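Forkhead-associated 1 (Saccharomyces cerevisiae, PDB 6C4U) binds, as an engineered forkhead-associated (FHA) domain, a threonine-phosphorylated peptide from the human transcription factor c-Myc. Local coordinates at residues F[6-11]-F[115-120]; F[31-36]-F[65-70]; F[59-64]-F[100-105]; F[72-77]-F[89-94]. One frame throughout, in Å; residues are numbered along the deposited sequence.

Contact 1. Residues F[6-11]-F[115-120]; sequences FRVIST and LVIFIN
Arg7 faces Phe118 and Ile9 faces Val116 as the hydrogen-bonded pairs of two antiparallel strands, 6-10 and 115-119, whose short axes approach to 4.6 Å with 152° between their directions. Arg7 N to Phe118 O and Phe118 N to Arg7 O are both 2.8 Å, and the Ile9–Val116 pair repeats this reciprocal pattern two residues further along. Alternate side chains then fall on opposite faces of the sheet. On the buried face, Ile117 uses both of its branches: CG2 meets Phe6 CD2 at 3.9 Å, and CD1 meets Val8 CG2, also at 3.9 Å. The other methyl of Val8, CG1, touches CB and CD1 of Leu115, each at 4.0 Å. Beta-branched residues suit this place, since they favour extended backbone and present two hydrocarbon arms. The Phe6 ring also stacks on Phe20 and meets Trp38 edge-to-face. The opposite face carries Arg7, Ile9, Val116 and Phe118 and is less enclosed. There the Arg7 guanidinium lies beside the Phe118 ring with the two planes 19° apart. NH1 sits at the ring edge, 3.7 Å from Phe118 CE2, which is contact alongside rather than a cation-pi stack, and Arg7 NE has its salt bridge with Asp19. Thr11 CG2 adds a methyl contact to Val116 CG2. This pairing of an early strand with the last strand, one face apolar and the other mixed, is characteristic of the FHA beta sandwich, whose chain ends meet in one sheet.

Contact 2. Residues F[31-36]-F[65-70]; sequences KRSIKK and LGEDGN
A classic beta bulge, in which Lys35 and Lys36 both face Leu65, interrupts the pairing of strands 34-41 and 61-66 near its end. Two bonds grip the Leu65 backbone. Lys35 N gives its hydrogen to Leu65 O at 2.8 Å, nearly along the C=O axis, and Leu65 N donates almost straight (174°) to Lys36 O, likewise at 2.8 Å. The Lys35 chain bends at chi2 (-60°) and lies across the other segment: CB is 4.1 Å from Leu65 CG, and CG is 3.6 Å from Gly66 O. Further out, CE rests on Glu67 CG at 3.7 Å, while NZ makes only a long salt bridge, 4.0 Å, to Glu67 OE2. The stronger partner of that ammonium is Glu30 O. Lysine suits the place by joining a long hydrocarbon to a charge; an alanine here would probably leave Glu30 O without its ammonium partner and open a gap beside Glu67 CG. Beyond the bulge, a type I turn runs from Gly66 to Gly69, and Asp68 OD1 accepts from Asn70 N at 3.1 Å in an Asx turn. The contact closes one end of neighbouring strands 34-41 and 61-66; its turn leads into strand 71-75, and Asn70 OD1 bonds Lys124 NZ on helix 121-125.

Contact 3. Residues F[59-64]-F[100-105]; sequences KHFQIL and DEITVR
Strands 61-64 and 101-105 run in nearly opposite directions, 164° apart, but their short axes stay 10.8 Å from each other, so His60, Phe61, Ile63, Ile102 and Val104 meet through side chains alone. They belong to the two facing sheets of the FHA beta sandwich and form part of its hydrophobic core. Ile102 CG2 lies over one face of the Phe61 ring, 4.0 Å from the centroid and 22° off the normal, in a CH-pi contact displaced toward CZ. The ring spans the gap between the sheets while also stacking with Phe40. The second arm of Ile102 ends at Ile63, their CD1 atoms 4.1 Å apart. An isoleucine therefore suits the site: CG2 takes the ring face, while CD1 lies between the ring and Ile63 CD1. Val104 CG1 touches Phe61 CE1 at 4.2 Å. Beyond this core, Arg105 packs against an apolar side chain of the bound peptide. The imidazole of His60 is held by two bonds, ND1 to Ser57 N and NE2 to Gly80 O, and that same NE2 lies 3.6 Å from Val104 CG1.

Contact 4. Residues F[72-77]-F[89-94]; sequences LLNDIS and EKNSYQ
The edge of the mixed sheet forms here, where Leu73 on strand 71-75 pairs with Gln94 and the loop before Gln94 folds back along the strand. Leu73 N donates to Gln94 O at 2.7 Å, and Gln94 N returns a bond to Leu73 O at 3.1 Å. Farther along, Asn91 N reaches Asp75 O at 2.9 Å from the type II turn Glu89–Ser92; Asn91 takes a positive phi (56°), which asparagine tolerates well. Asn74 ties the middle. Its ND2 bonds Ser92 O at 2.8 Å, arriving 40° out of the carbonyl plane, while OD1 accepts from Gln62 NE2. The same amide lies alongside the Tyr93 ring, tilted 22° from its plane, with ND2 over one face and offset toward the rim; Asn74 CG is 3.3 Å from Tyr93 CE1. An alanine here would probably leave Ser92 O and Gln62 NE2 without these partners and the Tyr93 ring freer to turn. Lys90 stretches its extended chain across Asp75, with Lys90 CG 3.6 Å from Asp75 OD2, and its CE then reaches 3.3 Å from Ser77 O. The Lys90 ammonium remains 6.3 Å from Asp75 OD2, whereas Asp75 OD1 bonds Thr81 OG1. Leu73 turns to the core and touches Phe61. Such a short outer strand, whose preceding loop is held by a side-chain amide, completes one sheet of the FHA beta sandwich.

Along the chain, contact 1 spans all the others, joining strands 4-10 and 112-119 across more than a hundred residues. Contacts 2 and 3 both use strand 61-66 and alternate in sequence, while contact 4 falls between the segments of contact 3. Contact 3 lies near the middle of the domain and ties the sheets together: about 11 Å, centre to centre, from contact 1 in the six-stranded sheet and about 8 Å from contact 4 in the mixed one. Ile102 touches Ile117 of contact 1. Contacts 2 and 4, about 16 Å apart between centres, lie at the strand 34-41/61-66 pairing and at the outer strand 94-96 of the mixed sheet. The result is a two-sheet scaffold consistent with peptide recognition by loops.

Contact 1. Residues F[6-11]-F[115-120]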
# COMPACT_ATOMS: atom_id res chain seq x y z
N PHE F 6 9.71 -3.93 -0.69
CA PHE F 6 9.49 -2.75 0.15
C PHE F 6 9.00 -3.17 1.53
O PHE F 6 8.62 -4.32 1.75
CB PHE F 6 8.50 -1.76 -0.50
CG PHE F 6 7.06 -2.23 -0.49
CD1 PHE F 6 6.61 -3.18 -1.41
CD2 PHE F 6 6.14 -1.69 0.39
CE1 PHE F 6 5.29 -3.62 -1.39
CE2 PHE F 6 4.82 -2.13 0.40
CZ PHE F 6 4.40 -3.09 -0.47
N ARG F 7 9.00 -2.19 2.43
CA ARG F 7 8.69 -2.41 3.83
C ARG F 7 7.77 -1.30 4.31
O ARG F 7 7.90 -0.14 3.90
CB ARG F 7 10.00 -2.41 4.59
CG ARG F 7 9.87 -2.32 6.10
CD ARG F 7 11.26 -2.38 6.75
NE ARG F 7 11.85 -3.72 6.73
CZ ARG F 7 13.13 -4.02 6.42
NH1 ARG F 7 13.97 -3.09 6.00
NH2 ARG F 7 13.52 -5.28 6.46
N VAL F 8 6.86 -1.66 5.20
CA VAL F 8 5.79 -0.76 5.64
C VAL F 8 5.82 -0.65 7.14
O VAL F 8 5.69 -1.62 7.87
CB VAL F 8 4.40 -1.28 5.21
CG1 VAL F 8 3.30 -0.46 5.78
CG2 VAL F 8 4.29 -1.26 3.70
N ILE F 9 5.99 0.59 7.60
CA ILE F 9 6.22 0.91 9.00
C ILE F 9 5.11 1.81 9.47
O ILE F 9 4.79 2.82 8.83
CB ILE F 9 7.56 1.69 9.07
CG1 ILE F 9 8.66 0.88 8.40
CG2 ILE F 9 7.95 2.00 10.46
CD1 ILE F 9 9.90 1.68 8.18
N SER F 10 4.56 1.53 10.68
CA SER F 10 3.53 2.35 11.29
C SER F 10 4.18 3.40 12.19
O SER F 10 5.07 3.04 12.97
CB SER F 10 2.65 1.47 12.12
OG SER F 10 1.51 2.13 12.66
N THR F 11 3.72 4.63 12.09
CA THR F 11 4.26 5.75 12.82
C THR F 11 3.81 5.73 14.28
O THR F 11 4.65 5.78 15.18
CB THR F 11 3.77 7.09 12.17
OG1 THR F 11 2.32 7.19 12.26
CG2 THR F 11 4.27 7.17 10.70
N LEU F 115 1.12 5.09 7.52
CA LEU F 115 2.08 4.06 7.14
C LEU F 115 3.17 4.71 6.30
O LEU F 115 2.90 5.66 5.56
CB LEU F 115 1.42 2.98 6.31
CG LEU F 115 0.12 2.39 6.80
CD1 LEU F 115 -0.28 1.25 5.82
CD2 LEU F 115 0.16 1.96 8.26
N VAL F 116 4.39 4.20 6.39
CA VAL F 116 5.50 4.77 5.65
C VAL F 116 6.18 3.69 4.83
O VAL F 116 6.48 2.60 5.35
CB VAL F 116 6.51 5.45 6.60
CG1 VAL F 116 7.72 5.97 5.83
CG2 VAL F 116 5.82 6.61 7.30
N ILE F 117 6.43 4.00 3.56
CA ILE F 117 6.99 3.03 2.62
C ILE F 117 8.48 3.22 2.59
O ILE F 117 8.95 4.36 2.42
CB ILE F 117 6.43 3.21 1.18
CG1 ILE F 117 4.91 3.29 1.18
CG2 ILE F 117 6.89 2.09 0.26
CD1 ILE F 117 4.23 2.14 1.88
N PHE F 118 9.19 2.10 2.75
CA PHE F 118 10.64 2.11 2.65
C PHE F 118 10.94 1.11 1.54
O PHE F 118 10.60 -0.07 1.64
CB PHE F 118 11.30 1.80 3.97
CG PHE F 118 12.77 1.58 3.89
CD1 PHE F 118 13.67 2.55 3.39
CD2 PHE F 118 13.29 0.43 4.35
CE1 PHE F 118 15.01 2.32 3.35
CE2 PHE F 118 14.68 0.18 4.34
CZ PHE F 118 15.53 1.13 3.83
N ILE F 119 11.50 1.61 0.44
CA ILE F 119 11.62 0.89 -0.78
C ILE F 119 13.05 0.35 -0.85
O ILE F 119 14.01 1.10 -0.80
CB ILE F 119 11.32 1.73 -2.01
CG1 ILE F 119 9.91 2.34 -1.87
CG2 ILE F 119 11.44 0.90 -3.29
CD1 ILE F 119 9.42 3.37 -2.97
N ASN F 120 13.17 -0.98 -0.95
CA ASN F 120 14.45 -1.64 -1.05
C ASN F 120 15.03 -1.43 -2.46
O ASN F 120 14.58 -2.06 -3.43
CB ASN F 120 14.32 -3.13 -0.75
CG ASN F 120 15.62 -3.91 -0.98
OD1 ASN F 120 16.67 -3.32 -1.22
ND2 ASN F 120 15.54 -5.23 -0.94

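Contact 2. Residues F[31-36]-F[65-70]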
# COMPACT_ATOMS: atom_id res chain seq x y z
N LYS F 31 3.93 -11.86 -17.80
CA LYS F 31 3.76 -11.12 -19.06
C LYS F 31 3.26 -9.70 -18.83
O LYS F 31 3.71 -8.76 -19.51
CB LYS F 31 2.83 -11.88 -20.01
CG LYS F 31 3.56 -12.98 -20.78
CD LYS F 31 2.79 -14.28 -20.87
CE LYS F 31 3.61 -15.28 -21.67
NZ LYS F 31 2.90 -16.56 -21.90
N ARG F 32 2.36 -9.55 -17.88
CA ARG F 32 1.68 -8.28 -17.64
C ARG F 32 2.62 -7.18 -17.14
O ARG F 32 3.63 -7.48 -16.52
CB ARG F 32 0.57 -8.50 -16.61
CG ARG F 32 -0.50 -9.44 -17.06
CD ARG F 32 -1.48 -9.71 -15.92
NE ARG F 32 -1.01 -10.74 -15.01
CZ ARG F 32 -1.79 -11.54 -14.28
NH1 ARG F 32 -3.12 -11.46 -14.33
NH2 ARG F 32 -1.23 -12.46 -13.50
N SER F 33 2.29 -5.93 -17.44
CA SER F 33 3.06 -4.78 -16.94
C SER F 33 2.98 -4.61 -15.41
O SER F 33 3.85 -3.98 -14.82
CB SER F 33 2.62 -3.50 -17.64
OG SER F 33 3.43 -2.39 -17.30
N ILE F 34 1.94 -5.15 -14.80
CA ILE F 34 1.77 -5.16 -13.35
C ILE F 34 2.19 -6.53 -12.84
O ILE F 34 1.47 -7.52 -12.99
CB ILE F 34 0.31 -4.83 -12.96
CG1 ILE F 34 -0.06 -3.42 -13.37
CG2 ILE F 34 0.05 -5.05 -11.48
CD1 ILE F 34 0.91 -2.35 -12.93
N LYS F 35 3.37 -6.56 -12.21
CA LYS F 35 4.05 -7.79 -11.82
C LYS F 35 3.52 -8.39 -10.55
O LYS F 35 3.54 -9.61 -10.39
CB LYS F 35 5.55 -7.55 -11.66
CG LYS F 35 6.24 -6.94 -12.89
CD LYS F 35 6.10 -7.81 -14.12
CE LYS F 35 6.89 -7.27 -15.30
NZ LYS F 35 6.77 -8.16 -16.50
N LYS F 36 3.04 -7.57 -9.62
CA LYS F 36 2.48 -8.07 -8.36
C LYS F 36 1.59 -7.03 -7.69
O LYS F 36 1.81 -5.82 -7.87
CB LYS F 36 3.63 -8.49 -7.42
CG LYS F 36 3.15 -9.16 -6.15
CD LYS F 36 4.12 -10.18 -5.57
CE LYS F 36 3.40 -10.99 -4.48
NZ LYS F 36 4.14 -12.20 -4.05
N LEU F 65 3.39 -3.52 -8.09
CA LEU F 65 4.76 -3.58 -8.58
C LEU F 65 4.75 -3.50 -10.09
O LEU F 65 4.28 -4.40 -10.75
CB LEU F 65 5.46 -4.87 -8.12
CG LEU F 65 6.89 -5.07 -8.62
CD1 LEU F 65 7.81 -3.90 -8.33
CD2 LEU F 65 7.51 -6.29 -7.98
N GLY F 66 5.26 -2.40 -10.63
CA GLY F 66 5.41 -2.17 -12.07
C GLY F 66 6.52 -2.97 -12.73
O GLY F 66 7.35 -3.57 -12.05
N GLU F 67 6.52 -2.97 -14.06
CA GLU F 67 7.57 -3.58 -14.88
C GLU F 67 8.94 -2.94 -14.61
O GLU F 67 9.95 -3.62 -14.50
CB GLU F 67 7.20 -3.46 -16.36
CG GLU F 67 8.00 -4.36 -17.32
CD GLU F 67 7.30 -4.60 -18.64
OE1 GLU F 67 6.38 -3.84 -18.99
OE2 GLU F 67 7.71 -5.55 -19.32
N ASP F 68 8.93 -1.62 -14.48
CA ASP F 68 10.13 -0.83 -14.17
C ASP F 68 10.80 -1.12 -12.81
O ASP F 68 11.91 -0.65 -12.56
CB ASP F 68 9.87 0.69 -14.33
CG ASP F 68 8.67 1.21 -13.49
OD1 ASP F 68 8.00 0.41 -12.79
OD2 ASP F 68 8.39 2.43 -13.55
N GLY F 69 10.13 -1.89 -11.94
CA GLY F 69 10.59 -2.12 -10.56
C GLY F 69 10.04 -1.09 -9.56
O GLY F 69 10.36 -1.17 -8.38
N ASN F 70 9.20 -0.15 -10.01
CA ASN F 70 8.62 0.89 -9.14
C ASN F 70 7.25 0.49 -8.65
O ASN F 70 6.62 -0.43 -9.14
CB ASN F 70 8.50 2.23 -9.88
CG ASN F 70 9.85 2.86 -10.18
OD1 ASN F 70 10.86 2.59 -9.52
ND2 ASN F 70 9.85 3.75 -11.16

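Contact 3. Residues F[59-64]-F[100-105]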
# COMPACT_ATOMS: atom_id res chain seq x y z
N LYS F 59 -11.30 -3.45 1.30
CA LYS F 59 -10.13 -3.33 0.45
C LYS F 59 -10.02 -1.84 0.18
O LYS F 59 -10.82 -1.27 -0.56
CB LYS F 59 -10.23 -4.16 -0.83
CG LYS F 59 -10.10 -5.66 -0.60
CD LYS F 59 -9.40 -6.54 -1.62
CE LYS F 59 -9.61 -8.00 -1.16
NZ LYS F 59 -8.52 -9.01 -1.37
N HIS F 60 -9.02 -1.22 0.81
CA HIS F 60 -8.91 0.22 0.88
C HIS F 60 -7.94 0.80 -0.15
O HIS F 60 -8.24 1.79 -0.80
CB HIS F 60 -8.49 0.64 2.28
CG HIS F 60 -8.75 2.08 2.57
ND1 HIS F 60 -9.80 2.50 3.36
CD2 HIS F 60 -8.12 3.19 2.14
CE1 HIS F 60 -9.79 3.82 3.41
NE2 HIS F 60 -8.78 4.27 2.68
N PHE F 61 -6.76 0.20 -0.27
CA PHE F 61 -5.84 0.60 -1.35
C PHE F 61 -4.96 -0.57 -1.72
O PHE F 61 -4.88 -1.54 -0.98
CB PHE F 61 -5.04 1.87 -0.99
CG PHE F 61 -4.09 1.72 0.18
CD1 PHE F 61 -4.53 1.97 1.48
CD2 PHE F 61 -2.76 1.34 -0.01
CE1 PHE F 61 -3.68 1.81 2.56
CE2 PHE F 61 -1.90 1.19 1.08
CZ PHE F 61 -2.36 1.43 2.35
N GLN F 62 -4.34 -0.47 -2.89
CA GLN F 62 -3.42 -1.49 -3.36
C GLN F 62 -2.12 -0.84 -3.70
O GLN F 62 -2.07 0.36 -4.05
CB GLN F 62 -3.95 -2.18 -4.63
CG GLN F 62 -5.43 -2.52 -4.62
CD GLN F 62 -5.86 -3.39 -5.74
OE1 GLN F 62 -6.00 -4.59 -5.56
NE2 GLN F 62 -6.16 -2.79 -6.88
N ILE F 63 -1.05 -1.62 -3.61
CA ILE F 63 0.26 -1.21 -4.08
C ILE F 63 0.63 -2.17 -5.18
O ILE F 63 0.49 -3.38 -5.03
CB ILE F 63 1.29 -1.17 -2.93
CG1 ILE F 63 0.91 -0.04 -1.97
CG2 ILE F 63 2.70 -0.98 -3.47
CD1 ILE F 63 1.76 0.08 -0.74
N LEU F 64 1.05 -1.63 -6.31
CA LEU F 64 1.33 -2.42 -7.49
C LEU F 64 2.81 -2.37 -7.80
O LEU F 64 3.40 -1.29 -7.81
CB LEU F 64 0.57 -1.87 -8.68
CG LEU F 64 -0.91 -2.15 -8.80
CD1 LEU F 64 -1.73 -1.76 -7.59
CD2 LEU F 64 -1.38 -1.45 -10.07
N ASP F 100 7.64 7.64 1.34
CA ASP F 100 6.30 8.25 1.23
C ASP F 100 5.41 7.83 2.38
O ASP F 100 5.60 6.76 2.95
CB ASP F 100 5.62 7.87 -0.10
CG ASP F 100 6.08 8.73 -1.27
OD1 ASP F 100 6.96 9.60 -1.09
OD2 ASP F 100 5.56 8.53 -2.38
N GLU F 101 4.45 8.69 2.72
CA GLU F 101 3.56 8.44 3.86
C GLU F 101 2.11 8.29 3.39
O GLU F 101 1.47 9.26 2.95
CB GLU F 101 3.68 9.58 4.88
CG GLU F 101 2.97 9.35 6.20
CD GLU F 101 3.10 10.55 7.17
OE1 GLU F 101 3.46 11.69 6.75
OE2 GLU F 101 2.88 10.39 8.38
N ILE F 102 1.60 7.08 3.53
CA ILE F 102 0.22 6.74 3.17
C ILE F 102 -0.64 6.86 4.42
O ILE F 102 -0.31 6.29 5.45
CB ILE F 102 0.16 5.31 2.58
CG1 ILE F 102 1.07 5.23 1.34
CG2 ILE F 102 -1.24 4.97 2.12
CD1 ILE F 102 1.16 3.87 0.69
N THR F 103 -1.74 7.59 4.32
CA THR F 103 -2.57 7.94 5.49
C THR F 103 -4.03 7.67 5.21
O THR F 103 -4.50 8.00 4.12
CB THR F 103 -2.44 9.45 5.82
OG1 THR F 103 -1.36 10.06 5.08
CG2 THR F 103 -2.23 9.64 7.28
N VAL F 104 -4.75 7.10 6.17
CA VAL F 104 -6.20 6.85 6.02
C VAL F 104 -6.92 7.37 7.26
O VAL F 104 -6.34 7.49 8.30
CB VAL F 104 -6.52 5.36 5.78
CG1 VAL F 104 -5.77 4.85 4.56
CG2 VAL F 104 -6.17 4.50 6.99
N ARG F 105 -8.20 7.65 7.15
CA ARG F 105 -8.97 8.15 8.31
C ARG F 105 -9.61 7.01 9.08
O ARG F 105 -9.99 5.98 8.48
CB ARG F 105 -10.03 9.11 7.85
CG ARG F 105 -9.47 10.37 7.22
CD ARG F 105 -10.31 10.90 6.05
NE ARG F 105 -11.64 11.34 6.45
CZ ARG F 105 -12.72 11.39 5.67
NH1 ARG F 105 -12.66 11.05 4.37
NH2 ARG F 105 -13.88 11.78 6.18

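Contact 4. Residues F[72-77]-F[89-94]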
# COMPACT_ATOMS: atom_id res chain seq x y z
N LEU F 72 3.27 1.57 -7.32
CA LEU F 72 2.15 2.46 -7.58
C LEU F 72 1.08 2.27 -6.53
O LEU F 72 0.86 1.15 -6.07
CB LEU F 72 1.56 2.16 -8.95
CG LEU F 72 2.48 2.43 -10.12
CD1 LEU F 72 1.94 1.70 -11.33
CD2 LEU F 72 2.58 3.92 -10.43
N LEU F 73 0.39 3.36 -6.21
CA LEU F 73 -0.67 3.36 -5.21
C LEU F 73 -2.06 3.58 -5.85
O LEU F 73 -2.29 4.61 -6.49
CB LEU F 73 -0.37 4.44 -4.16
CG LEU F 73 -1.52 4.80 -3.20
CD1 LEU F 73 -1.83 3.66 -2.27
CD2 LEU F 73 -1.19 6.02 -2.40
N ASN F 74 -2.96 2.61 -5.65
CA ASN F 74 -4.32 2.64 -6.21
C ASN F 74 -5.30 2.85 -5.04
O ASN F 74 -5.52 1.91 -4.26
CB ASN F 74 -4.59 1.30 -6.98
CG ASN F 74 -5.87 1.31 -7.85
OD1 ASN F 74 -6.48 0.25 -8.12
ND2 ASN F 74 -6.26 2.49 -8.32
N ASP F 75 -5.87 4.04 -4.88
CA ASP F 75 -6.99 4.19 -3.90
C ASP F 75 -8.23 3.47 -4.43
O ASP F 75 -8.59 3.68 -5.57
CB ASP F 75 -7.36 5.66 -3.61
CG ASP F 75 -8.55 5.78 -2.64
OD1 ASP F 75 -8.60 4.97 -1.69
OD2 ASP F 75 -9.44 6.65 -2.81
N ILE F 76 -8.87 2.65 -3.61
CA ILE F 76 -10.11 1.96 -4.00
C ILE F 76 -11.12 1.96 -2.85
O ILE F 76 -11.86 0.99 -2.62
CB ILE F 76 -9.84 0.52 -4.51
CG1 ILE F 76 -9.16 -0.33 -3.44
CG2 ILE F 76 -8.95 0.57 -5.74
CD1 ILE F 76 -9.04 -1.79 -3.79
N SER F 77 -11.16 3.09 -2.16
CA SER F 77 -11.83 3.20 -0.88
C SER F 77 -13.04 4.11 -0.93
O SER F 77 -13.08 5.06 -1.71
CB SER F 77 -10.86 3.75 0.16
OG SER F 77 -10.47 5.09 -0.15
N GLU F 89 -6.51 10.78 -6.11
CA GLU F 89 -7.73 10.59 -6.89
C GLU F 89 -8.10 9.11 -6.86
O GLU F 89 -7.24 8.25 -7.09
CB GLU F 89 -7.52 11.06 -8.33
CG GLU F 89 -8.81 11.36 -9.09
CD GLU F 89 -8.63 11.33 -10.61
OE1 GLU F 89 -7.51 11.13 -11.13
OE2 GLU F 89 -9.64 11.52 -11.32
N LYS F 90 -9.36 8.81 -6.57
CA LYS F 90 -9.81 7.42 -6.50
C LYS F 90 -9.66 6.69 -7.85
O LYS F 90 -9.82 7.28 -8.91
CB LYS F 90 -11.26 7.33 -6.01
CG LYS F 90 -11.66 5.93 -5.61
CD LYS F 90 -13.05 5.88 -5.03
CE LYS F 90 -13.54 4.45 -4.90
NZ LYS F 90 -14.99 4.37 -4.62
N ASN F 91 -9.31 5.41 -7.78
CA ASN F 91 -9.04 4.58 -8.96
C ASN F 91 -7.97 5.13 -9.91
O ASN F 91 -7.99 4.85 -11.09
CB ASN F 91 -10.35 4.25 -9.67
CG ASN F 91 -11.19 3.27 -8.87
OD1 ASN F 91 -12.29 3.60 -8.38
ND2 ASN F 91 -10.66 2.05 -8.71
N SER F 92 -7.02 5.89 -9.36
CA SER F 92 -5.85 6.38 -10.10
C SER F 92 -4.63 5.57 -9.70
O SER F 92 -4.69 4.76 -8.76
CB SER F 92 -5.59 7.84 -9.78
OG SER F 92 -5.17 7.97 -8.43
N TYR F 93 -3.52 5.80 -10.39
CA TYR F 93 -2.30 5.03 -10.15
C TYR F 93 -1.13 5.98 -9.91
O TYR F 93 -0.50 6.45 -10.85
CB TYR F 93 -2.07 4.02 -11.33
CG TYR F 93 -3.22 3.02 -11.43
CD1 TYR F 93 -3.23 1.87 -10.65
CD2 TYR F 93 -4.34 3.28 -12.21
CE1 TYR F 93 -4.28 0.96 -10.70
CE2 TYR F 93 -5.42 2.41 -12.24
CZ TYR F 93 -5.39 1.23 -11.49
OH TYR F 93 -6.46 0.35 -11.52
N GLN F 94 -0.86 6.28 -8.63
CA GLN F 94 0.18 7.27 -8.25
C GLN F 94 1.52 6.62 -7.93
O GLN F 94 1.55 5.61 -7.22
CB GLN F 94 -0.27 8.08 -7.04
CG GLN F 94 -1.67 8.68 -7.13
CD GLN F 94 -1.82 9.76 -8.16
OE1 GLN F 94 -0.91 10.06 -8.92
NE2 GLN F 94 -3.01 10.39 -8.18